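Local coordinates for protein DPSA (Streptomyces coelicolor, PDB 4CY9) that probably oxidises and stores iron as a twelve-subunit Dps-family mini-ferritin and is likely to bind DNA, at residues V114-V119 / R146-F151; H29-L34 / R65-D70; K39-N44 / I106-A111. All blocks are in the same frame, centred on the assembly; numbering follows the deposited sequence. Where two conformers were deposited one is given.

Contact 1: residues V114-V119 / R146-F151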
ATOM      1  N   VAL A 114      36.670 -10.801  -3.263  1.00 12.45           N
ATOM      2  CA  VAL A 114      37.798 -10.644  -2.320  1.00 12.12           C
ATOM      3  C   VAL A 114      37.449  -9.638  -1.228  1.00 12.44           C
ATOM      4  O   VAL A 114      37.807  -9.865  -0.036  1.00 10.99           O
ATOM      5  CB  VAL A 114      39.023 -10.148  -3.145  1.00 14.85           C
ATOM      6  CG1 VAL A 114      40.193  -9.760  -2.210  1.00 16.97           C
ATOM      7  CG2 VAL A 114      39.420 -11.256  -4.164  1.00 16.97           C
ATOM      8  N   VAL A 115      36.722  -8.552  -1.570  1.00 11.01           N
ATOM      9  CA  VAL A 115      36.310  -7.578  -0.554  1.00 10.04           C
ATOM     10  C   VAL A 115      35.452  -8.371   0.507  1.00  9.64           C
ATOM     11  O   VAL A 115      35.653  -8.166   1.720  1.00 10.35           O
ATOM     12  CB  VAL A 115      35.437  -6.463  -1.178  1.00 11.72           C
ATOM     13  CG1 VAL A 115      34.843  -5.597  -0.065  1.00 12.79           C
ATOM     14  CG2 VAL A 115      36.411  -5.565  -2.025  1.00 14.15           C
ATOM     15  N   TYR A 116      34.455  -9.142   0.010  1.00  9.86           N
ATOM     16  CA  TYR A 116      33.542  -9.775   0.955  1.00  9.64           C
ATOM     17  C   TYR A 116      34.297 -10.826   1.808  1.00 10.17           C
ATOM     18  O   TYR A 116      33.966 -11.024   2.955  1.00  9.05           O
ATOM     19  CB  TYR A 116      32.410 -10.531   0.223  1.00  9.62           C
ATOM     20  CG  TYR A 116      31.219  -9.613   0.129  1.00  9.29           C
ATOM     21  CD1 TYR A 116      31.168  -8.693  -0.933  1.00 10.68           C
ATOM     22  CD2 TYR A 116      30.181  -9.617   1.062  1.00 10.65           C
ATOM     23  CE1 TYR A 116      30.044  -7.785  -1.000  1.00 12.32           C
ATOM     24  CE2 TYR A 116      29.069  -8.751   1.003  1.00  9.68           C
ATOM     25  CZ  TYR A 116      29.026  -7.857  -0.034  1.00 11.38           C
ATOM     26  OH  TYR A 116      28.002  -6.925  -0.102  1.00 11.17           O
ATOM     27  N   THR A 117      35.319 -11.489   1.253  1.00  9.66           N
ATOM     28  CA  THR A 117      36.064 -12.436   2.160  1.00 11.44           C
ATOM     29  C   THR A 117      36.703 -11.703   3.328  1.00 11.62           C
ATOM     30  O   THR A 117      36.619 -12.197   4.426  1.00 11.55           O
ATOM     31  CB  THR A 117      37.098 -13.195   1.320  1.00 13.04           C
ATOM     32  OG1 THR A 117      38.085 -13.895   2.188  1.00 20.52           O
ATOM     33  CG2 THR A 117      36.521 -13.970   0.414  1.00  8.13           C
ATOM     34  N   GLY A 118      37.240 -10.470   3.094  1.00 10.21           N
ATOM     35  CA  GLY A 118      37.793  -9.692   4.186  1.00 11.26           C
ATOM     36  C   GLY A 118      36.723  -9.281   5.188  1.00 11.14           C
ATOM     37  O   GLY A 118      36.954  -9.305   6.413  1.00 11.42           O
ATOM     38  N   VAL A 119      35.568  -8.863   4.662  1.00  9.74           N
ATOM     39  CA  VAL A 119      34.526  -8.374   5.551  1.00  8.70           C
ATOM     40  C   VAL A 119      33.986  -9.558   6.392  1.00  9.00           C
ATOM     41  O   VAL A 119      33.766  -9.449   7.629  1.00  9.68           O
ATOM     42  CB  VAL A 119      33.343  -7.759   4.703  1.00  9.53           C
ATOM     43  CG1 VAL A 119      32.237  -7.382   5.721  1.00 10.67           C
ATOM     44  CG2 VAL A 119      33.810  -6.372   4.112  1.00 11.16           C
ATOM     45  N   ARG A 146      25.731 -13.713   8.422  1.00 10.35           N
ATOM     46  CA  ARG A 146      25.092 -14.681   7.458  1.00  9.67           C
ATOM     47  C   ARG A 146      24.572 -13.943   6.236  1.00 10.00           C
ATOM     48  O   ARG A 146      24.784 -14.386   5.095  1.00  9.82           O
ATOM     49  CB  ARG A 146      23.918 -15.411   8.141  1.00 10.38           C
ATOM     50  CG  ARG A 146      23.347 -16.495   7.132  1.00 10.83           C
ATOM     51  CD  ARG A 146      22.348 -17.497   7.867  1.00 10.47           C
ATOM     52  NE  ARG A 146      21.123 -16.743   8.265  1.00 11.77           N
ATOM     53  CZ  ARG A 146      20.850 -16.370   9.522  1.00 13.53           C
ATOM     54  NH1 ARG A 146      21.668 -16.640  10.569  1.00 13.26           N
ATOM     55  NH2 ARG A 146      19.713 -15.634   9.782  1.00 14.48           N
ATOM     56  N   ASP A 147      23.955 -12.781   6.450  1.00  9.19           N
ATOM     57  CA  ASP A 147      23.477 -12.014   5.283  1.00 10.08           C
ATOM     58  C   ASP A 147      24.641 -11.609   4.353  1.00  9.89           C
ATOM     59  O   ASP A 147      24.485 -11.681   3.109  1.00 11.07           O
ATOM     60  CB  ASP A 147      22.734 -10.728   5.756  1.00 11.14           C
ATOM     61  CG  ASP A 147      21.293 -11.060   6.282  1.00 18.07           C
ATOM     62  OD1 ASP A 147      20.776 -12.166   6.083  1.00 17.62           O
ATOM     63  OD2 ASP A 147      20.712 -10.152   6.880  1.00 16.47           O
ATOM     64  N   LEU A 148      25.772 -11.210   4.935  1.00  8.71           N
ATOM     65  CA  LEU A 148      26.923 -10.816   4.086  1.00  9.99           C
ATOM     66  C   LEU A 148      27.422 -12.052   3.348  1.00 10.95           C
ATOM     67  O   LEU A 148      27.753 -11.939   2.120  1.00 10.47           O
ATOM     68  CB  LEU A 148      28.099 -10.286   4.962  1.00  8.72           C
ATOM     69  CG  LEU A 148      27.669  -8.906   5.612  1.00  8.86           C
ATOM     70  CD1 LEU A 148      28.621  -8.532   6.809  1.00 10.67           C
ATOM     71  CD2 LEU A 148      27.753  -7.750   4.551  1.00  9.74           C
ATOM     72  N   GLU A 149      27.514 -13.220   4.028  1.00 10.45           N
ATOM     73  CA  GLU A 149      27.968 -14.425   3.309  1.00  9.03           C
ATOM     74  C   GLU A 149      26.988 -14.805   2.204  1.00 10.55           C
ATOM     75  O   GLU A 149      27.421 -15.331   1.152  1.00 11.27           O
ATOM     76  CB  GLU A 149      28.030 -15.601   4.303  1.00  9.71           C
ATOM     77  CG  GLU A 149      29.204 -15.419   5.241  1.00 12.45           C
ATOM     78  CD  GLU A 149      29.206 -16.503   6.335  1.00 19.76           C
ATOM     79  OE1 GLU A 149      28.146 -17.134   6.634  1.00 16.39           O
ATOM     80  OE2 GLU A 149      30.286 -16.608   7.029  1.00 20.29           O
ATOM     81  N   GLN A 150      25.671 -14.571   2.389  1.00  9.57           N
ATOM     82  CA  GLN A 150      24.746 -14.962   1.337  1.00 10.87           C
ATOM     83  C   GLN A 150      24.884 -14.015   0.133  1.00 12.75           C
ATOM     84  O   GLN A 150      24.731 -14.429  -1.034  1.00 12.42           O
ATOM     85  CB  GLN A 150      23.246 -14.969   1.804  1.00 10.38           C
ATOM     86  CG  GLN A 150      23.058 -16.135   2.909  1.00  9.42           C
ATOM     87  CD  GLN A 150      23.346 -17.531   2.317  1.00 11.33           C
ATOM     88  OE1 GLN A 150      22.870 -17.903   1.113  1.00 12.82           O
ATOM     89  NE2 GLN A 150      24.149 -18.229   2.979  1.00  9.21           N
ATOM     90  N   PHE A 151      25.174 -12.742   0.432  1.00 10.53           N
ATOM     91  CA  PHE A 151      25.344 -11.870  -0.775  1.00 11.58           C
ATOM     92  C   PHE A 151      26.697 -12.212  -1.441  1.00 11.55           C
ATOM     93  O   PHE A 151      26.778 -12.213  -2.711  1.00 11.75           O
ATOM     94  CB  PHE A 151      25.451 -10.376  -0.404  1.00 13.82           C
ATOM     95  CG  PHE A 151      25.524  -9.533  -1.693  1.00 15.94           C
ATOM     96  CD1 PHE A 151      24.424  -9.366  -2.536  1.00 15.48           C
ATOM     97  CD2 PHE A 151      26.736  -9.020  -2.079  1.00 18.31           C
ATOM     98  CE1 PHE A 151      24.502  -8.699  -3.635  1.00 15.29           C
ATOM     99  CE2 PHE A 151      26.778  -8.134  -3.195  1.00 15.15           C
ATOM    100  CZ  PHE A 151      25.623  -8.029  -3.996  1.00 17.23           C
TER
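In the ferritin-like four-helix bundle, Tyr116 and Val119 of helix 105-133 meet Leu148 and Phe151 of helix 135-158, its sequence neighbour running almost antiparallel at 162°. Tyr116 gives the largest share of the meeting surface, its ring lying across the Leu148 turn and ending at Phe151. Its CD2 is 3.5 Å from the backbone O of Leu148, and its CE2 touches CD2 of the same leucine at 3.9 Å. Farther out the ring meets Phe151 obliquely, the two planes inclined at 45° and the two side chains crossing nearly at right angles. Here the fit is close: Tyr116 OH is 3.1 Å from Phe151 CD2. Phe151 has CG anti to its own backbone N (chi1 -176°), which carries the ring toward the C-terminal end of the helix and sets its CD2-CE2 side against the tyrosine hydroxyl. One turn away, the other branch of Leu148 is used, CD1 packing on Val119 CG1 at 3.9 Å. Replacing Tyr116 by a leucine would probably leave Gln60 NE2 without its hydroxyl mate and open a gap beside Phe151. The interface is mainly apolar and aromatic; no hydrogen bond joins the two segments, and the buried phenol is hydrogen-bonded instead to Gln60 on helix 50-77.

Contact 2: residues H29-L34 / R65-D70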
ATOM      1  N   HIS A  29      33.614   0.817  10.387  1.00  7.91           N
ATOM      2  CA  HIS A  29      34.344   1.284   9.191  1.00  8.61           C
ATOM      3  C   HIS A  29      34.259   0.317   8.037  1.00  9.05           C
ATOM      4  O   HIS A  29      34.154   0.712   6.916  1.00  9.57           O
ATOM      5  CB  HIS A  29      35.880   1.409   9.602  1.00  8.83           C
ATOM      6  CG  HIS A  29      36.118   2.535  10.574  1.00 10.59           C
ATOM      7  ND1 HIS A  29      35.450   3.734  10.528  1.00 11.00           N
ATOM      8  CD2 HIS A  29      37.033   2.614  11.625  1.00 11.66           C
ATOM      9  CE1 HIS A  29      35.937   4.527  11.552  1.00 12.83           C
ATOM     10  NE2 HIS A  29      36.865   3.839  12.208  1.00 12.24           N
ATOM     11  N   ALA A  30      34.350  -0.990   8.354  1.00  7.66           N
ATOM     12  CA  ALA A  30      34.219  -1.973   7.248  1.00  9.31           C
ATOM     13  C   ALA A  30      32.861  -1.923   6.542  1.00  8.99           C
ATOM     14  O   ALA A  30      32.840  -2.070   5.301  1.00  9.26           O
ATOM     15  CB  ALA A  30      34.586  -3.422   7.663  1.00  8.80           C
ATOM     16  N   LEU A  31      31.791  -1.786   7.313  1.00  9.66           N
ATOM     17  CA  LEU A  31      30.461  -1.781   6.676  1.00  8.57           C
ATOM     18  C   LEU A  31      30.298  -0.458   5.904  1.00  8.58           C
ATOM     19  O   LEU A  31      29.723  -0.494   4.803  1.00  8.28           O
ATOM     20  CB  LEU A  31      29.374  -1.875   7.778  1.00  8.86           C
ATOM     21  CG  LEU A  31      29.367  -3.324   8.374  1.00  8.46           C
ATOM     22  CD1 LEU A  31      28.435  -3.185   9.653  1.00  8.72           C
ATOM     23  CD2 LEU A  31      28.703  -4.355   7.395  1.00  8.97           C
ATOM     24  N   ASN A  32      30.832   0.677   6.419  1.00  8.38           N
ATOM     25  CA  ASN A  32      30.664   1.921   5.650  1.00  8.52           C
ATOM     26  C   ASN A  32      31.499   1.875   4.416  1.00  9.91           C
ATOM     27  O   ASN A  32      31.032   2.269   3.331  1.00  9.69           O
ATOM     28  CB  ASN A  32      31.116   3.077   6.530  1.00  9.48           C
ATOM     29  CG  ASN A  32      30.026   3.472   7.564  1.00 12.40           C
ATOM     30  OD1 ASN A  32      28.833   3.177   7.404  1.00 13.65           O
ATOM     31  ND2 ASN A  32      30.470   4.211   8.657  1.00 11.51           N
ATOM     32  N   ASP A  33      32.734   1.338   4.524  1.00  8.74           N
ATOM     33  CA  ASP A  33      33.543   1.249   3.281  1.00  9.83           C
ATOM     34  C   ASP A  33      32.848   0.262   2.296  1.00  9.65           C
ATOM     35  O   ASP A  33      32.787   0.540   1.085  1.00  9.51           O
ATOM     36  CB  ASP A  33      34.913   0.685   3.708  1.00 10.11           C
ATOM     37  CG  ASP A  33      36.022   0.858   2.629  1.00 14.85           C
ATOM     38  OD1 ASP A  33      35.737   0.992   1.404  1.00 14.94           O
ATOM     39  OD2 ASP A  33      37.186   0.921   3.116  1.00 16.93           O
ATOM     40  N   LEU A  34      32.194  -0.800   2.800  1.00  8.64           N
ATOM     41  CA  LEU A  34      31.573  -1.723   1.883  1.00  8.64           C
ATOM     42  C   LEU A  34      30.360  -1.061   1.162  1.00  8.24           C
ATOM     43  O   LEU A  34      30.260  -1.238  -0.059  1.00  8.95           O
ATOM     44  CB  LEU A  34      30.984  -2.930   2.711  1.00  7.99           C
ATOM     45  CG  LEU A  34      30.233  -3.956   1.823  1.00  8.20           C
ATOM     46  CD1 LEU A  34      31.154  -4.591   0.728  1.00  9.17           C
ATOM     47  CD2 LEU A  34      29.866  -5.173   2.787  1.00  9.31           C
ATOM     48  N   ARG A  65      23.848  -0.656   4.436  1.00  9.22           N
ATOM     49  CA  ARG A  65      23.649   0.621   5.185  1.00  9.64           C
ATOM     50  C   ARG A  65      22.822   0.356   6.477  1.00  9.93           C
ATOM     51  O   ARG A  65      23.128   1.001   7.521  1.00 10.98           O
ATOM     52  CB  ARG A  65      22.855   1.672   4.297  1.00  8.83           C
ATOM     53  CG  ARG A  65      23.832   2.201   3.200  1.00  8.70           C
ATOM     54  CD  ARG A  65      22.935   2.909   2.096  1.00 10.54           C
ATOM     55  NE  ARG A  65      23.857   3.611   1.148  1.00 11.32           N
ATOM     56  CZ  ARG A  65      23.382   4.280   0.054  1.00 12.60           C
ATOM     57  NH1 ARG A  65      22.044   4.194  -0.250  1.00 12.36           N
ATOM     58  NH2 ARG A  65      24.249   4.947  -0.650  1.00 12.27           N
ATOM     59  N   ASP A  66      21.834  -0.526   6.429  1.00  9.20           N
ATOM     60  CA  ASP A  66      21.052  -0.862   7.611  1.00 11.71           C
ATOM     61  C   ASP A  66      21.980  -1.531   8.679  1.00 11.70           C
ATOM     62  O   ASP A  66      21.870  -1.258   9.890  1.00 11.20           O
ATOM     63  CB  ASP A  66      19.890  -1.833   7.293  1.00 13.72           C
ATOM     64  CG  ASP A  66      18.676  -1.154   6.587  1.00 22.52           C
ATOM     65  OD1 ASP A  66      18.616   0.048   6.602  1.00 20.50           O
ATOM     66  OD2 ASP A  66      17.810  -1.936   6.077  1.00 25.89           O
ATOM     67  N   MET A  67      22.830  -2.468   8.227  1.00 10.77           N
ATOM     68  CA  MET A  67      23.806  -3.133   9.164  1.00 10.12           C
ATOM     69  C   MET A  67      24.694  -2.048   9.828  1.00  9.41           C
ATOM     70  O   MET A  67      24.858  -2.116  11.068  1.00  9.10           O
ATOM     71  CB  MET A  67      24.774  -4.083   8.355  1.00 10.19           C
ATOM     72  CG  MET A  67      23.934  -5.318   7.852  1.00 11.38           C
ATOM     73  SD  MET A  67      25.258  -6.279   6.996  1.00 13.42           S
ATOM     74  CE  MET A  67      24.127  -7.324   6.067  1.00 15.32           C
ATOM     75  N   ALA A  68      25.171  -1.077   9.069  1.00  8.44           N
ATOM     76  CA  ALA A  68      26.080  -0.051   9.650  1.00  9.06           C
ATOM     77  C   ALA A  68      25.297   0.737  10.712  1.00 10.49           C
ATOM     78  O   ALA A  68      25.821   1.041  11.790  1.00 10.39           O
ATOM     79  CB  ALA A  68      26.574   0.917   8.511  1.00  7.54           C
ATOM     80  N   ASP A  69      24.031   1.132  10.408  1.00 10.01           N
ATOM     81  CA  ASP A  69      23.160   1.855  11.371  0.50 10.59           C
ATOM     82  C   ASP A  69      23.050   1.058  12.636  1.00  9.66           C
ATOM     83  O   ASP A  69      23.143   1.640  13.763  1.00  9.86           O
ATOM     84  CB  ASP A  69      21.680   1.984  10.835  0.50 11.67           C
ATOM     85  CG  ASP A  69      21.547   3.071   9.805  0.50 15.58           C
ATOM     86  OD1 ASP A  69      22.401   3.964   9.929  0.50 15.57           O
ATOM     87  OD2 ASP A  69      20.611   3.091   8.912  0.50 16.37           O
ATOM     88  N   ASP A  70      22.818  -0.258  12.498  1.00  9.06           N
ATOM     89  CA  ASP A  70      22.522  -1.001  13.733  1.00  9.26           C
ATOM     90  C   ASP A  70      23.843  -1.211  14.559  1.00  8.86           C
ATOM     91  O   ASP A  70      23.811  -1.178  15.807  1.00  9.97           O
ATOM     92  CB  ASP A  70      21.990  -2.425  13.403  1.00 10.28           C
ATOM     93  CG  ASP A  70      20.539  -2.379  12.884  1.00 13.98           C
ATOM     94  OD1 ASP A  70      19.827  -1.364  13.186  1.00 13.08           O
ATOM     95  OD2 ASP A  70      20.104  -3.295  12.211  1.00 14.46           O
TER
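Asn32 OD1 is hydrogen-bonded to His35 NE2, one turn on in its own helix, and across the contact lies 3.4 Å from the methyl CB of Ala68. The side chain leaves the backbone neither toward nor away from helix 50-77, and with CG beside the backbone N (chi1 -79°) its amide oxygen comes closer. The bond to His35 gives this buried oxygen a donor that the methyl cannot offer.

Next to the asparagine, Leu31 makes the broadest contact. Its CB meets Ala68 CB at 4.0 Å, while its two branches go to different parts of the opposing helix. CD1 rests on the main chain, 3.9 Å from Met67 C and equally near Ala68 CA. CD2 turns to the methionine side chain, lying 4.0 Å from Met67 SD. The two side chains cross at about a right angle. Met67 is extended beyond CG (chi2 -179°), and this takes the chain past the leucine, the sulfur still touching CD2 and the terminal methyl leading away from helix 14-44. The small Ala68 lets the backbones come close, with Leu31 CA and Ala68 CA 5.6 Å apart and the segment axes at 8.8 Å.

Helices 14-44 and 50-77 are the antiparallel first pair of the ferritin-like bundle. Helix 135-158 covers the methionine end, where Met67 packs on Asp147 and Leu148. Beyond Asn32, the short helix 86-92 contributes Leu89, and Trp43 of a neighbouring subunit also packs on Asn32, placing the contact between the bundle interior and a subunit interface.

Contact 3: residues K39-N44 / I106-A111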
ATOM      1  N   LYS A  39      28.278   0.943  -4.025  1.00  8.65           N
ATOM      2  CA  LYS A  39      27.706   1.948  -4.936  1.00  9.17           C
ATOM      3  C   LYS A  39      28.727   2.235  -6.020  1.00  9.94           C
ATOM      4  O   LYS A  39      28.357   2.405  -7.188  1.00 10.03           O
ATOM      5  CB  LYS A  39      27.400   3.248  -4.212  1.00 10.32           C
ATOM      6  CG  LYS A  39      25.990   3.270  -3.475  1.00 12.62           C
ATOM      7  CD  LYS A  39      24.951   3.187  -4.678  1.00 16.44           C
ATOM      8  CE  LYS A  39      23.579   3.586  -4.263  1.00 26.78           C
ATOM      9  NZ  LYS A  39      22.707   3.484  -5.503  1.00 19.87           N
ATOM     10  N   HIS A  40      29.995   2.329  -5.664  1.00  9.62           N
ATOM     11  CA  HIS A  40      31.032   2.508  -6.730  1.00  9.61           C
ATOM     12  C   HIS A  40      30.970   1.443  -7.802  1.00 10.27           C
ATOM     13  O   HIS A  40      31.081   1.759  -9.010  1.00  9.82           O
ATOM     14  CB  HIS A  40      32.426   2.525  -5.993  1.00  9.27           C
ATOM     15  CG  HIS A  40      33.592   2.602  -6.930  1.00 10.43           C
ATOM     16  ND1 HIS A  40      34.135   3.802  -7.344  1.00 11.51           N
ATOM     17  CD2 HIS A  40      34.289   1.587  -7.598  1.00 11.21           C
ATOM     18  CE1 HIS A  40      35.156   3.546  -8.201  1.00 11.46           C
ATOM     19  NE2 HIS A  40      35.252   2.203  -8.371  1.00 11.62           N
ATOM     20  N   VAL A  41      30.814   0.186  -7.388  1.00  9.48           N
ATOM     21  CA  VAL A  41      30.706  -0.878  -8.392  1.00  9.12           C
ATOM     22  C   VAL A  41      29.428  -0.654  -9.203  1.00 10.78           C
ATOM     23  O   VAL A  41      29.391  -0.817 -10.442  1.00 10.37           O
ATOM     24  CB  VAL A  41      30.721  -2.277  -7.702  1.00  9.35           C
ATOM     25  CG1 VAL A  41      30.505  -3.345  -8.770  1.00 10.36           C
ATOM     26  CG2 VAL A  41      32.143  -2.483  -7.062  1.00  9.89           C
ATOM     27  N   HIS A  42      28.296  -0.414  -8.549  1.00  9.54           N
ATOM     28  CA  HIS A  42      27.018  -0.191  -9.242  1.00 11.16           C
ATOM     29  C   HIS A  42      27.182   0.872 -10.342  1.00 10.83           C
ATOM     30  O   HIS A  42      26.623   0.731 -11.432  1.00 11.41           O
ATOM     31  CB  HIS A  42      26.051   0.243  -8.153  1.00 10.90           C
ATOM     32  CG  HIS A  42      24.688   0.669  -8.604  1.00 14.72           C
ATOM     33  ND1 HIS A  42      23.673  -0.221  -8.799  1.00 14.73           N
ATOM     34  CD2 HIS A  42      24.106   1.945  -8.596  1.00 18.32           C
ATOM     35  CE1 HIS A  42      22.502   0.401  -9.094  1.00 17.42           C
ATOM     36  NE2 HIS A  42      22.780   1.789  -8.965  1.00 22.94           N
ATOM     37  N   TRP A  43      27.895   1.940 -10.061  1.00 10.08           N
ATOM     38  CA  TRP A  43      27.995   3.036 -11.062  1.00 10.45           C
ATOM     39  C   TRP A  43      28.945   2.725 -12.166  1.00 13.34           C
ATOM     40  O   TRP A  43      28.775   3.250 -13.272  1.00 13.70           O
ATOM     41  CB  TRP A  43      28.526   4.304 -10.361  1.00 10.34           C
ATOM     42  CG  TRP A  43      27.604   4.830  -9.294  1.00 10.59           C
ATOM     43  CD1 TRP A  43      26.226   4.806  -9.268  1.00 10.38           C
ATOM     44  CD2 TRP A  43      28.014   5.466  -8.054  1.00 10.69           C
ATOM     45  NE1 TRP A  43      25.748   5.343  -8.109  1.00 10.83           N
ATOM     46  CE2 TRP A  43      26.798   5.792  -7.341  1.00 10.26           C
ATOM     47  CE3 TRP A  43      29.268   5.803  -7.494  1.00 10.19           C
ATOM     48  CZ2 TRP A  43      26.785   6.430  -6.075  1.00 10.89           C
ATOM     49  CZ3 TRP A  43      29.253   6.507  -6.240  1.00 10.04           C
ATOM     50  CH2 TRP A  43      28.068   6.830  -5.532  1.00 10.26           C
ATOM     51  N   ASN A  44      29.925   1.852 -11.924  1.00 10.48           N
ATOM     52  CA  ASN A  44      31.057   1.721 -12.842  1.00 11.61           C
ATOM     53  C   ASN A  44      31.184   0.332 -13.472  1.00 12.93           C
ATOM     54  O   ASN A  44      32.176   0.054 -14.135  1.00 14.12           O
ATOM     55  CB  ASN A  44      32.364   2.026 -12.077  1.00 12.50           C
ATOM     56  CG  ASN A  44      32.406   3.517 -11.638  1.00 14.74           C
ATOM     57  OD1 ASN A  44      32.493   3.868 -10.414  1.00 15.69           O
ATOM     58  ND2 ASN A  44      32.230   4.398 -12.633  1.00 12.39           N
ATOM     59  N   ILE A 106      31.704  -8.831 -14.708  1.00 27.56           N
ATOM     60  CA  ILE A 106      32.375  -9.934 -14.201  1.00 31.58           C
ATOM     61  C   ILE A 106      33.757  -9.800 -13.578  1.00 29.57           C
ATOM     62  O   ILE A 106      33.965 -10.437 -12.532  1.00 25.99           O
ATOM     63  CB  ILE A 106      32.147 -11.273 -15.058  1.00 44.33           C
ATOM     64  N   ALA A 107      34.610  -8.832 -13.987  1.00 21.75           N
ATOM     65  CA  ALA A 107      35.722  -8.420 -13.368  1.00 16.43           C
ATOM     66  C   ALA A 107      35.433  -7.753 -11.945  1.00 16.91           C
ATOM     67  O   ALA A 107      36.204  -7.901 -10.927  1.00 16.26           O
ATOM     68  CB  ALA A 107      36.508  -7.415 -14.187  1.00 22.86           C
ATOM     69  N   HIS A 108      34.432  -6.889 -11.921  1.00 11.82           N
ATOM     70  CA  HIS A 108      34.069  -6.290 -10.605  1.00 10.84           C
ATOM     71  C   HIS A 108      33.584  -7.384  -9.650  1.00 10.62           C
ATOM     72  O   HIS A 108      33.887  -7.308  -8.429  1.00 12.06           O
ATOM     73  CB  HIS A 108      32.931  -5.314 -10.779  1.00 11.13           C
ATOM     74  CG  HIS A 108      33.403  -3.948 -11.126  1.00 11.34           C
ATOM     75  ND1 HIS A 108      34.100  -3.194 -10.213  1.00 11.26           N
ATOM     76  CD2 HIS A 108      33.162  -3.102 -12.273  1.00 11.34           C
ATOM     77  CE1 HIS A 108      34.415  -1.962 -10.734  1.00 11.58           C
ATOM     78  NE2 HIS A 108      33.840  -1.894 -12.003  1.00 11.85           N
ATOM     79  N   LEU A 109      32.842  -8.364 -10.131  1.00 10.70           N
ATOM     80  CA  LEU A 109      32.341  -9.401  -9.178  1.00 11.67           C
ATOM     81  C   LEU A 109      33.559 -10.181  -8.629  1.00 12.31           C
ATOM     82  O   LEU A 109      33.546 -10.533  -7.449  1.00 10.71           O
ATOM     83  CB  LEU A 109      31.386 -10.404  -9.902  1.00 13.17           C
ATOM     84  CG  LEU A 109      30.014  -9.702 -10.211  1.00 15.02           C
ATOM     85  CD1 LEU A 109      29.044 -10.735 -10.801  1.00 15.68           C
ATOM     86  CD2 LEU A 109      29.370  -9.061  -8.958  1.00 15.47           C
ATOM     87  N   GLY A 110      34.585 -10.517  -9.451  1.00 12.14           N
ATOM     88  CA  GLY A 110      35.826 -11.103  -8.939  1.00 13.71           C
ATOM     89  C   GLY A 110      36.439 -10.310  -7.783  1.00 14.06           C
ATOM     90  O   GLY A 110      36.876 -10.879  -6.757  1.00 13.76           O
ATOM     91  N   ALA A 111      36.572  -8.958  -7.973  1.00 11.35           N
ATOM     92  CA  ALA A 111      37.211  -8.113  -6.953  1.00 12.59           C
ATOM     93  C   ALA A 111      36.264  -7.976  -5.746  1.00 11.61           C
ATOM     94  O   ALA A 111      36.742  -7.962  -4.607  1.00 12.39           O
ATOM     95  CB  ALA A 111      37.474  -6.723  -7.525  1.00 14.06           C
TER
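His108 is the residue of 106-111 that reaches Val41 and Asn44, and the turn leading up to it is held by Asp104, whose carboxylate accepts a weak hydrogen bond from Ile106 N and a better one from Ala107 N. From the next position the His108 side chain heads directly for helix 14-44. The side chains of Val41 and His108 lie alongside one another, pointing opposite ways, with Val41 CA over one face of the imidazole. Val41 CG1, set anti to its backbone N (chi1 176°), packs 3.7 Å from His108 CB, while CG2 lies 3.8 Å from His108 ND1. At the ring edge, near its plane, His108 NE2 gives a weak hydrogen bond of 3.3 Å to the carbonyl O of Asn44, bent to 133° at the hydrogen. NE2 also has a weak bond to Gly101 O, and ND1 is hydrogen-bonded to Tyr98 OH, so partners at both nitrogens probably restrict the rotation of the ring. Leu109 then starts away from segment 39-44 and packs on Val155 and His158 of helix 135-158. Ala111, a turn after the histidine, lies against Tyr98 and Ile100 of the long connection. The contact thus ties the C-terminal end of helix 14-44 to the start of helix 105-133, beside the two-stranded parallel sheet 45-46/103-104, within a ferritin-like bundle whose second and third helices are joined by a long crossover.

How the contacts relate
All three contacts are buried, but they differ in depth. The centres of contacts 1 and 2 lie about 7 and 6 Å from the centre of the chain, and together these contacts tie the two antiparallel helix pairs into one bundle: Leu148 and Tyr116 both pack on Leu34. Contact 3, whose centre is about 16 Å from that of the chain, joins one helix of each pair, 14-44 and 105-133, near the end of the bundle. The chemistry follows: apolar and aromatic packing within the bundle, a histidine weakly bonded to backbone carbonyls and more firmly to Tyr98 near the helix ends. Arg65 packing on Lys39 links contacts 2 and 3, both of which also border the same neighbouring subunit.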